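Local structure of aspartate-semialdehyde dehydrogenase (Thermus thermophilus, 2YV3) at residues A128-A133 and H238-S243; V288-I293 and F305-D310. The protein probably catalyses the NADPH-dependent reductive dephosphorylation of L-aspartyl-4-phosphate to L-aspartate-semialdehyde, a step toward lysine, methionine and threonine. One frame throughout, in Å; residues are numbered along the deposited sequence.

Interaction 1. Residues A128-A133 and H238-S243; sequences AILAMA and HAEAVS
Glu240 lays its carboxylate across the side chain of Leu130 and meets Ile129 tip to tip. OE1 is the oxygen turned to the leucine, lying over CB and CD1 of Leu130, while OE2 lies 3.4 Å from Ile129 CG1. The glutamate is extended at chi2 (172°), which carries CD out from strand 237-246 until it stands 3.7 Å from Leu130 CB. Leu130 has CG anti to its backbone N (chi1 -175°), which sets CG beside the same carboxylate oxygen. CD1 of Leu130 also packs on CG2 of Val242, two residues further along the strand. The helix and strand segments pass 9.8 Å apart at their axes, inclined by 50°, and layer helix 125-141 on the mixed sheet of the catalytic and dimerisation domain. His238 starts toward the helix, but its ring leads away to Cys125 at the helix start, the predicted acyl-thioester nucleophile, consistent with its own predicted role as proton acceptor. No hydrogen bond joins the two segments: from Ile129 and Leu130 the buried carboxylate meets hydrocarbon, close to the N-terminal end of the helix, and the polar residues Thr126 and Thr150 also touch Glu240.

Interaction 2. Residues V288-I293 and F305-D310; sequences VEVGRI and FFVVGD
Phe305 touches the opposing strand through its CB, 3.5 Å from Gly291 O and 4.2 Å from Ile293 CG2, while its ring leads away from that strand and has Val307 CG2 at its edge, in the ring plane. The other ring, that of Phe306, also leads away from the partner strand; there, CB packs 4.1 Å from Arg292 CB. Phe306 starts on the face it shares with Glu289 and Val308 in an antiparallel hairpin, strands 288-295 and 302-310. Two hydrogen-bonded pairs hold the segments together, Glu289 with Val308 and Gly291 with Phe306. Val308 N donates to Glu289 O at 3.0 Å, nearly straight at 170°, and Phe306 N reaches Gly291 O at 2.8 Å from a position tilted 30° out of the carbonyl plane. Between them Val290 and Val307 form a non-hydrogen-bonded pair whose side chains lie side by side, pointing the same way, with CG2 of Val290 3.6 Å from CG1 of Val307. These valines, with Val288, face helix 125-141, where Ile129, Met132 and Ala133 receive them. Phe306 packs on Pro193 of the second subunit, and Arg292, just past the Gly291-Phe306 pair, forms a salt bridge with Glu207 of that subunit. Glu289 is paired with Lys285. The backbone ladder thus supplies the polar bonds across the hairpin, one face offers branched hydrocarbon to the helix, and the other carries Glu289, Phe306 and Val308, with Phe306 reaching the dimer interface.

Of the elements involved, helix 125-141 comes first in the chain, and interaction 1 closes when strand 237-246 returns to it after 104 intervening residues. Interaction 2 opens only later and spans a short hairpin of 11 intervening residues, so the two loops lie in series, neither nested nor crossed. Strand 302-310 joins them in space: it sits between strands 237-246 and 288-295 in the mixed sheet, with a probable hydrogen bond of 2.8 Å from Val242 N to Phe305 O. Helix 125-141 lies against both contacts. Together they tie that helix to three neighbouring strands of the sheet, in two layers, and both also touch the second subunit.

Interaction 1. Residues A128-A133 and H238-S243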
ATOM      1  N   ALA A 128       8.242  -2.835 -15.062  1.00 21.55           N
ATOM      2  CA  ALA A 128       7.760  -3.790 -16.044  1.00 21.95           C
ATOM      3  C   ALA A 128       6.240  -3.905 -15.971  1.00 28.80           C
ATOM      4  O   ALA A 128       5.530  -3.465 -16.895  1.00 29.43           O
ATOM      5  CB  ALA A 128       8.396  -5.139 -15.814  1.00 13.93           C
ATOM      6  N   ILE A 129       5.728  -4.469 -14.876  1.00 23.64           N
ATOM      7  CA  ILE A 129       4.283  -4.626 -14.760  1.00 27.64           C
ATOM      8  C   ILE A 129       3.529  -3.316 -14.961  1.00 23.70           C
ATOM      9  O   ILE A 129       2.606  -3.269 -15.764  1.00 36.96           O
ATOM     10  CB  ILE A 129       3.851  -5.294 -13.413  1.00 31.96           C
ATOM     11  CG1 ILE A 129       3.187  -4.267 -12.491  1.00 27.23           C
ATOM     12  CG2 ILE A 129       5.047  -5.988 -12.757  1.00 34.46           C
ATOM     13  CD1 ILE A 129       1.956  -4.802 -11.795  1.00 25.15           C
ATOM     14  N   LEU A 130       3.913  -2.251 -14.268  1.00 18.42           N
ATOM     15  CA  LEU A 130       3.227  -0.978 -14.444  1.00 20.42           C
ATOM     16  C   LEU A 130       3.134  -0.570 -15.918  1.00 23.74           C
ATOM     17  O   LEU A 130       2.191   0.103 -16.317  1.00 31.08           O
ATOM     18  CB  LEU A 130       3.927   0.135 -13.660  1.00 23.99           C
ATOM     19  CG  LEU A 130       3.216   1.499 -13.681  1.00 32.15           C
ATOM     20  CD1 LEU A 130       1.748   1.303 -13.286  1.00 24.05           C
ATOM     21  CD2 LEU A 130       3.912   2.488 -12.759  1.00 14.42           C
ATOM     22  N   ALA A 131       4.111  -0.971 -16.723  1.00 22.10           N
ATOM     23  CA  ALA A 131       4.109  -0.640 -18.145  1.00 20.93           C
ATOM     24  C   ALA A 131       3.143  -1.580 -18.858  1.00 18.78           C
ATOM     25  O   ALA A 131       2.355  -1.186 -19.710  1.00 14.20           O
ATOM     26  CB  ALA A 131       5.526  -0.794 -18.721  1.00 22.75           C
ATOM     27  N   MET A 132       3.216  -2.844 -18.487  1.00 24.60           N
ATOM     28  CA  MET A 132       2.352  -3.838 -19.073  1.00 30.06           C
ATOM     29  C   MET A 132       0.913  -3.336 -19.103  1.00 34.69           C
ATOM     30  O   MET A 132       0.110  -3.735 -19.943  1.00 41.98           O
ATOM     31  CB  MET A 132       2.438  -5.126 -18.262  1.00 30.55           C
ATOM     32  CG  MET A 132       1.964  -6.333 -19.024  1.00 36.32           C
ATOM     33  SD  MET A 132       3.188  -6.945 -20.184  1.00 33.91           S
ATOM     34  CE  MET A 132       4.320  -5.498 -20.448  1.00 15.95           C
ATOM     35  N   ALA A 133       0.587  -2.458 -18.171  1.00 31.66           N
ATOM     36  CA  ALA A 133      -0.746  -1.919 -18.126  1.00 36.15           C
ATOM     37  C   ALA A 133      -0.720  -0.489 -18.643  1.00 35.75           C
ATOM     38  O   ALA A 133      -1.600  -0.083 -19.411  1.00 42.00           O
ATOM     39  CB  ALA A 133      -1.283  -1.964 -16.698  1.00 39.73           C
ATOM     40  N   HIS A 238       3.939  -7.961  -6.643  1.00 22.83           N
ATOM     41  CA  HIS A 238       3.956  -6.506  -6.474  1.00 22.86           C
ATOM     42  C   HIS A 238       2.616  -5.825  -6.749  1.00 16.23           C
ATOM     43  O   HIS A 238       2.013  -6.045  -7.783  1.00 19.25           O
ATOM     44  CB  HIS A 238       4.990  -5.858  -7.396  1.00 19.29           C
ATOM     45  CG  HIS A 238       6.392  -5.888  -6.872  1.00 23.16           C
ATOM     46  ND1 HIS A 238       7.459  -5.385  -7.587  1.00 24.93           N
ATOM     47  CD2 HIS A 238       6.907  -6.366  -5.717  1.00 29.04           C
ATOM     48  CE1 HIS A 238       8.570  -5.555  -6.898  1.00 26.10           C
ATOM     49  NE2 HIS A 238       8.264  -6.149  -5.759  1.00 34.09           N
ATOM     50  N   ALA A 239       2.164  -4.981  -5.826  1.00 22.56           N
ATOM     51  CA  ALA A 239       0.919  -4.240  -6.014  1.00 25.57           C
ATOM     52  C   ALA A 239       1.217  -2.746  -6.178  1.00 27.59           C
ATOM     53  O   ALA A 239       2.167  -2.225  -5.601  1.00 29.97           O
ATOM     54  CB  ALA A 239       0.010  -4.452  -4.832  1.00 20.87           C
ATOM     55  N   GLU A 240       0.426  -2.049  -6.979  1.00 24.85           N
ATOM     56  CA  GLU A 240       0.657  -0.618  -7.136  1.00 36.52           C
ATOM     57  C   GLU A 240      -0.566   0.192  -7.565  1.00 31.82           C
ATOM     58  O   GLU A 240      -0.979   0.143  -8.719  1.00 35.69           O
ATOM     59  CB  GLU A 240       1.838  -0.360  -8.097  1.00 34.39           C
ATOM     60  CG  GLU A 240       2.010  -1.392  -9.209  1.00 35.92           C
ATOM     61  CD  GLU A 240       3.068  -0.990 -10.237  1.00 37.08           C
ATOM     62  OE1 GLU A 240       2.883   0.046 -10.923  1.00 36.24           O
ATOM     63  OE2 GLU A 240       4.077  -1.713 -10.356  1.00 24.30           O
ATOM     64  N   ALA A 241      -1.146   0.928  -6.622  1.00 20.29           N
ATOM     65  CA  ALA A 241      -2.306   1.754  -6.918  1.00 16.96           C
ATOM     66  C   ALA A 241      -1.830   2.864  -7.835  1.00 22.11           C
ATOM     67  O   ALA A 241      -1.026   3.708  -7.439  1.00 22.16           O
ATOM     68  CB  ALA A 241      -2.886   2.339  -5.633  1.00 27.28           C
ATOM     69  N   VAL A 242      -2.336   2.864  -9.062  1.00 21.57           N
ATOM     70  CA  VAL A 242      -1.928   3.846 -10.053  1.00 22.98           C
ATOM     71  C   VAL A 242      -2.959   4.944 -10.312  1.00 24.88           C
ATOM     72  O   VAL A 242      -4.147   4.773 -10.064  1.00 32.31           O
ATOM     73  CB  VAL A 242      -1.574   3.127 -11.372  1.00 20.22           C
ATOM     74  CG1 VAL A 242      -1.068   4.123 -12.413  1.00 25.59           C
ATOM     75  CG2 VAL A 242      -0.531   2.059 -11.097  1.00  9.98           C
ATOM     76  N   SER A 243      -2.482   6.093 -10.780  1.00 26.26           N
ATOM     77  CA  SER A 243      -3.344   7.227 -11.089  1.00 25.05           C
ATOM     78  C   SER A 243      -2.692   7.955 -12.242  1.00 25.24           C
ATOM     79  O   SER A 243      -1.470   7.965 -12.353  1.00 30.56           O
ATOM     80  CB  SER A 243      -3.462   8.147  -9.888  1.00 10.29           C
ATOM     81  OG  SER A 243      -3.893   7.411  -8.760  1.00 34.96           O
TER

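Interaction 2. Residues V288-I293 and F305-D310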
ATOM      1  N   VAL A 288      -0.395  -9.947 -15.875  1.00 20.80           N
ATOM      2  CA  VAL A 288      -0.484  -8.941 -14.858  1.00 18.33           C
ATOM      3  C   VAL A 288      -1.968  -8.712 -14.824  1.00 18.94           C
ATOM      4  O   VAL A 288      -2.611  -8.656 -15.873  1.00 33.58           O
ATOM      5  CB  VAL A 288       0.238  -7.640 -15.303  1.00 29.20           C
ATOM      6  CG1 VAL A 288      -0.134  -7.299 -16.747  1.00 28.96           C
ATOM      7  CG2 VAL A 288      -0.145  -6.488 -14.402  1.00 23.99           C
ATOM      8  N   GLU A 289      -2.536  -8.606 -13.640  1.00 15.54           N
ATOM      9  CA  GLU A 289      -3.956  -8.338 -13.568  1.00 17.38           C
ATOM     10  C   GLU A 289      -4.105  -6.848 -13.388  1.00 13.86           C
ATOM     11  O   GLU A 289      -3.215  -6.208 -12.843  1.00 25.80           O
ATOM     12  CB  GLU A 289      -4.586  -9.104 -12.408  1.00 26.00           C
ATOM     13  CG  GLU A 289      -4.832 -10.582 -12.743  1.00 31.21           C
ATOM     14  CD  GLU A 289      -5.022 -11.445 -11.506  1.00 36.23           C
ATOM     15  OE1 GLU A 289      -5.263 -12.659 -11.645  1.00 29.33           O
ATOM     16  OE2 GLU A 289      -4.919 -10.905 -10.387  1.00 35.91           O
ATOM     17  N   VAL A 290      -5.202  -6.291 -13.887  1.00 20.73           N
ATOM     18  CA  VAL A 290      -5.476  -4.855 -13.755  1.00 21.20           C
ATOM     19  C   VAL A 290      -6.965  -4.608 -13.456  1.00 19.55           C
ATOM     20  O   VAL A 290      -7.852  -5.055 -14.179  1.00 15.99           O
ATOM     21  CB  VAL A 290      -5.065  -4.090 -15.037  1.00 21.21           C
ATOM     22  CG1 VAL A 290      -5.348  -2.593 -14.865  1.00 24.39           C
ATOM     23  CG2 VAL A 290      -3.585  -4.322 -15.326  1.00 14.48           C
ATOM     24  N   GLY A 291      -7.231  -3.891 -12.377  1.00 19.19           N
ATOM     25  CA  GLY A 291      -8.599  -3.632 -11.998  1.00 13.16           C
ATOM     26  C   GLY A 291      -8.809  -2.280 -11.368  1.00 24.92           C
ATOM     27  O   GLY A 291      -7.943  -1.398 -11.409  1.00 26.52           O
ATOM     28  N   ARG A 292      -9.996  -2.118 -10.798  1.00 29.94           N
ATOM     29  CA  ARG A 292     -10.412  -0.889 -10.144  1.00 23.40           C
ATOM     30  C   ARG A 292     -10.376   0.328 -11.048  1.00 29.90           C
ATOM     31  O   ARG A 292     -10.301   1.470 -10.580  1.00 35.26           O
ATOM     32  CB  ARG A 292      -9.581  -0.659  -8.892  1.00 19.61           C
ATOM     33  CG  ARG A 292      -9.841  -1.704  -7.856  1.00  5.08           C
ATOM     34  CD  ARG A 292     -11.294  -1.700  -7.449  1.00 20.99           C
ATOM     35  NE  ARG A 292     -11.393  -1.394  -6.029  1.00 32.84           N
ATOM     36  CZ  ARG A 292     -11.271  -0.179  -5.517  1.00 24.14           C
ATOM     37  NH1 ARG A 292     -11.072   0.854  -6.314  1.00 34.11           N
ATOM     38  NH2 ARG A 292     -11.279  -0.010  -4.201  1.00 45.32           N
ATOM     39  N   ILE A 293     -10.449   0.085 -12.352  1.00 27.89           N
ATOM     40  CA  ILE A 293     -10.464   1.170 -13.318  1.00 25.45           C
ATOM     41  C   ILE A 293     -11.632   2.067 -12.937  1.00 31.07           C
ATOM     42  O   ILE A 293     -12.775   1.625 -12.918  1.00 36.25           O
ATOM     43  CB  ILE A 293     -10.682   0.621 -14.735  1.00 32.18           C
ATOM     44  CG1 ILE A 293     -11.950  -0.263 -14.770  1.00 47.32           C
ATOM     45  CG2 ILE A 293      -9.469  -0.220 -15.163  1.00 32.51           C
ATOM     46  CD1 ILE A 293     -13.231   0.392 -15.319  1.00 34.77           C
ATOM     47  N   PHE A 305      -6.448   3.158 -11.348  1.00 15.07           N
ATOM     48  CA  PHE A 305      -6.496   1.711 -11.474  1.00 17.46           C
ATOM     49  C   PHE A 305      -5.537   1.081 -10.484  1.00 20.14           C
ATOM     50  O   PHE A 305      -4.762   1.780  -9.852  1.00 13.66           O
ATOM     51  CB  PHE A 305      -6.180   1.231 -12.900  1.00 23.18           C
ATOM     52  CG  PHE A 305      -5.116   2.028 -13.605  1.00 36.14           C
ATOM     53  CD1 PHE A 305      -5.413   3.284 -14.151  1.00 37.62           C
ATOM     54  CD2 PHE A 305      -3.831   1.509 -13.772  1.00 32.18           C
ATOM     55  CE1 PHE A 305      -4.460   4.005 -14.855  1.00 21.61           C
ATOM     56  CE2 PHE A 305      -2.863   2.225 -14.478  1.00 34.11           C
ATOM     57  CZ  PHE A 305      -3.187   3.482 -15.022  1.00 36.94           C
ATOM     58  N   PHE A 306      -5.633  -0.241 -10.338  1.00 25.05           N
ATOM     59  CA  PHE A 306      -4.795  -1.027  -9.432  1.00 15.78           C
ATOM     60  C   PHE A 306      -4.162  -2.101 -10.306  1.00  7.17           C
ATOM     61  O   PHE A 306      -4.771  -2.576 -11.245  1.00 10.81           O
ATOM     62  CB  PHE A 306      -5.656  -1.681  -8.340  1.00 26.62           C
ATOM     63  CG  PHE A 306      -4.869  -2.212  -7.172  1.00 18.20           C
ATOM     64  CD1 PHE A 306      -4.226  -1.344  -6.297  1.00 11.83           C
ATOM     65  CD2 PHE A 306      -4.755  -3.578  -6.957  1.00 27.96           C
ATOM     66  CE1 PHE A 306      -3.476  -1.822  -5.226  1.00 14.34           C
ATOM     67  CE2 PHE A 306      -4.003  -4.078  -5.880  1.00 32.09           C
ATOM     68  CZ  PHE A 306      -3.361  -3.186  -5.015  1.00 22.48           C
ATOM     69  N   VAL A 307      -2.944  -2.501  -9.996  1.00 11.51           N
ATOM     70  CA  VAL A 307      -2.288  -3.490 -10.827  1.00 15.01           C
ATOM     71  C   VAL A 307      -1.468  -4.485 -10.043  1.00 12.98           C
ATOM     72  O   VAL A 307      -0.865  -4.156  -9.029  1.00 24.54           O
ATOM     73  CB  VAL A 307      -1.356  -2.801 -11.853  1.00 28.28           C
ATOM     74  CG1 VAL A 307      -0.923  -3.792 -12.910  1.00 33.97           C
ATOM     75  CG2 VAL A 307      -2.072  -1.597 -12.495  1.00 34.10           C
ATOM     76  N   VAL A 308      -1.440  -5.717 -10.505  1.00  7.11           N
ATOM     77  CA  VAL A 308      -0.645  -6.702  -9.821  1.00 12.38           C
ATOM     78  C   VAL A 308       0.068  -7.555 -10.862  1.00 16.90           C
ATOM     79  O   VAL A 308      -0.479  -7.860 -11.913  1.00 24.74           O
ATOM     80  CB  VAL A 308      -1.535  -7.567  -8.888  1.00 16.72           C
ATOM     81  CG1 VAL A 308      -0.708  -8.193  -7.778  1.00 10.64           C
ATOM     82  CG2 VAL A 308      -2.603  -6.697  -8.270  1.00 22.89           C
ATOM     83  N   GLY A 309       1.310  -7.909 -10.579  1.00 20.89           N
ATOM     84  CA  GLY A 309       2.071  -8.736 -11.495  1.00 25.85           C
ATOM     85  C   GLY A 309       3.044  -9.519 -10.659  1.00 17.40           C
ATOM     86  O   GLY A 309       3.492  -9.019  -9.638  1.00 12.39           O
ATOM     87  N   ASP A 310       3.360 -10.740 -11.071  1.00 18.11           N
ATOM     88  CA  ASP A 310       4.293 -11.548 -10.302  1.00 17.61           C
ATOM     89  C   ASP A 310       5.646 -10.878 -10.416  1.00 18.10           C
ATOM     90  O   ASP A 310       6.106 -10.578 -11.517  1.00 12.93           O
ATOM     91  CB  ASP A 310       4.373 -12.976 -10.837  1.00 13.30           C
ATOM     92  CG  ASP A 310       5.320 -13.842 -10.025  1.00 26.93           C
ATOM     93  OD1 ASP A 310       4.867 -14.558  -9.098  1.00 34.36           O
ATOM     94  OD2 ASP A 310       6.534 -13.788 -10.300  1.00 30.56           O
TER